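Local structure of HNH endonuclease (Geobacter metallireducens, 4H9D) at residues A[52-57]-A[66-71]. The protein is a manganese-dependent HNH nicking endonuclease that probably cuts one strand of DNA and binds a zinc ion. Numbering follows the deposited sequence.
Sequences MDHLVP and RGNVVP
Backbone hydrogen bonds join strands 50-54 and 69-73 as an antiparallel pair. D53 and V70 form the hydrogen-bonded pair: D53 N reaches V70 O at 2.8 Å, nearly along the C=O axis, and V70 N gives a more bent bond (137°) back to D53 O. Past the strand end, L55 N bonds N68 O at 2.9 Å. The CA-H of H54 also points at N68 O.

The N68 amide continues the pairing into the loop. Its CG is anti to the backbone N (chi1 -174°), which carries the amide to the V56 backbone. OD1 accepts from V56 N at 2.7 Å, and ND2 donates to V56 O at 2.9 Å. Both bonds use lone pairs in the carbonyl plane, and V56 O lies in the amide plane. ND2 also bonds K63 O, so three bonds fix the flip of the amide. An alanine here would lose all three and would probably loosen the hold of segment 66-71 on the loop at V56. N68 ND2 approaches the H54 ring edge in plane, while H54 NE2 bonds S64 OG. On the other face of the pair, D53 OD2 bonds Y40 OH.

Apolar contacts lie on the face of M52, H54 and V69. The M52 side chain, a selenomethionine, runs extended through chi1 and chi2, which puts SE 3.8 Å from V69 CG2. The same methyl sits 4.0 Å from H54 CD2, oblique to the ring. W29 of helix 27-34 packs on M52 and V69.

The pair is the β-hairpin of the HNH (ββα-metal, His-Me finger) motif. Its second strand leads into helix 74-82, beside the four-cysteine zinc site.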
loop_
_atom_site.group_PDB
_atom_site.type_symbol
_atom_site.label_atom_id
_atom_site.label_comp_id
_atom_site.label_asym_id
_atom_site.label_seq_id
_atom_site.Cartn_x
_atom_site.Cartn_y
_atom_site.Cartn_z
HETATM N N MSE A 52 19.560 2.024 -7.018
HETATM C CA MSE A 52 20.098 3.005 -6.106
HETATM C C MSE A 52 19.038 3.343 -5.082
HETATM O O MSE A 52 17.889 3.610 -5.435
HETATM C CB MSE A 52 20.482 4.264 -6.848
HETATM C CG MSE A 52 20.941 5.353 -5.932
HETATM SE SE MSE A 52 21.498 6.868 -6.954
HETATM C CE MSE A 52 19.769 7.403 -7.582
ATOM N N ASP A 53 19.409 3.308 -3.811
ATOM C CA ASP A 53 18.454 3.654 -2.774
ATOM C C ASP A 53 19.048 4.719 -1.878
ATOM O O ASP A 53 20.266 4.796 -1.707
ATOM C CB ASP A 53 18.070 2.423 -1.951
ATOM C CG ASP A 53 16.953 2.706 -0.953
ATOM O OD1 ASP A 53 16.077 3.554 -1.241
ATOM O OD2 ASP A 53 16.939 2.061 0.117
ATOM N N HIS A 54 18.186 5.577 -1.348
ATOM C CA HIS A 54 18.634 6.619 -0.434
ATOM C C HIS A 54 18.300 6.130 0.961
ATOM O O HIS A 54 17.149 5.798 1.245
ATOM C CB HIS A 54 17.905 7.924 -0.684
ATOM C CG HIS A 54 18.123 8.495 -2.046
ATOM N ND1 HIS A 54 17.506 7.991 -3.170
ATOM C CD2 HIS A 54 18.858 9.553 -2.458
ATOM C CE1 HIS A 54 17.849 8.720 -4.217
ATOM N NE2 HIS A 54 18.668 9.674 -3.811
ATOM N N LEU A 55 19.311 6.055 1.818
ATOM C CA LEU A 55 19.100 5.611 3.185
ATOM C C LEU A 55 17.983 6.477 3.733
ATOM O O LEU A 55 16.962 5.979 4.209
ATOM C CB LEU A 55 20.373 5.814 3.993
ATOM C CG LEU A 55 21.483 4.830 3.669
ATOM C CD1 LEU A 55 22.733 5.257 4.384
ATOM C CD2 LEU A 55 21.057 3.435 4.089
ATOM N N VAL A 56 18.200 7.782 3.629
ATOM C CA VAL A 56 17.246 8.797 4.039
ATOM C C VAL A 56 16.494 9.201 2.778
ATOM O O VAL A 56 17.055 9.856 1.905
ATOM C CB VAL A 56 17.972 10.018 4.576
ATOM C CG1 VAL A 56 16.986 11.118 4.857
ATOM C CG2 VAL A 56 18.736 9.638 5.815
ATOM N N PRO A 57 15.217 8.808 2.662
ATOM C CA PRO A 57 14.396 9.137 1.493
ATOM C C PRO A 57 14.465 10.607 1.123
ATOM O O PRO A 57 14.634 11.465 1.985
ATOM C CB PRO A 57 12.998 8.724 1.929
ATOM C CG PRO A 57 13.243 7.568 2.809
ATOM C CD PRO A 57 14.445 8.009 3.631
ATOM N N ARG A 66 26.937 10.523 -2.238
ATOM C CA ARG A 66 27.585 9.243 -1.969
ATOM C C ARG A 66 27.253 8.718 -0.584
ATOM O O ARG A 66 27.066 7.505 -0.394
ATOM C CB ARG A 66 29.098 9.372 -2.112
ATOM C CG ARG A 66 29.562 9.587 -3.535
ATOM C CD ARG A 66 31.066 9.635 -3.601
ATOM N NE ARG A 66 31.604 10.863 -3.026
ATOM C CZ ARG A 66 32.899 11.160 -3.000
ATOM N NH1 ARG A 66 33.778 10.309 -3.513
ATOM N NH2 ARG A 66 33.317 12.308 -2.480
ATOM N N GLY A 67 27.166 9.632 0.381
ATOM C CA GLY A 67 26.859 9.243 1.749
ATOM C C GLY A 67 25.459 8.687 1.993
ATOM O O GLY A 67 25.289 7.697 2.708
ATOM N N ASN A 68 24.454 9.312 1.393
ATOM C CA ASN A 68 23.075 8.889 1.578
ATOM C C ASN A 68 22.606 7.913 0.484
ATOM O O ASN A 68 21.515 7.351 0.540
ATOM C CB ASN A 68 22.192 10.145 1.629
ATOM C CG ASN A 68 20.763 9.842 1.969
ATOM O OD1 ASN A 68 20.479 9.079 2.899
ATOM N ND2 ASN A 68 19.841 10.448 1.225
ATOM N N VAL A 69 23.446 7.712 -0.513
ATOM C CA VAL A 69 23.113 6.808 -1.598
ATOM C C VAL A 69 23.764 5.462 -1.311
ATOM O O VAL A 69 24.860 5.399 -0.748
ATOM C CB VAL A 69 23.574 7.406 -2.942
ATOM C CG1 VAL A 69 23.970 6.329 -3.899
ATOM C CG2 VAL A 69 22.441 8.235 -3.531
ATOM N N VAL A 70 23.079 4.392 -1.697
ATOM C CA VAL A 70 23.545 3.042 -1.431
ATOM C C VAL A 70 22.923 2.036 -2.426
ATOM O O VAL A 70 21.789 2.232 -2.889
ATOM C CB VAL A 70 23.149 2.688 0.003
ATOM C CG1 VAL A 70 21.984 1.730 0.012
ATOM C CG2 VAL A 70 24.321 2.146 0.738
ATOM N N PRO A 71 23.645 0.942 -2.761
ATOM C CA PRO A 71 23.141 -0.075 -3.702
ATOM C C PRO A 71 22.218 -1.055 -3.001
ATOM O O PRO A 71 22.543 -1.531 -1.922
ATOM C CB PRO A 71 24.408 -0.797 -4.182
ATOM C CG PRO A 71 25.576 -0.053 -3.526
ATOM C CD PRO A 71 24.986 0.576 -2.291
#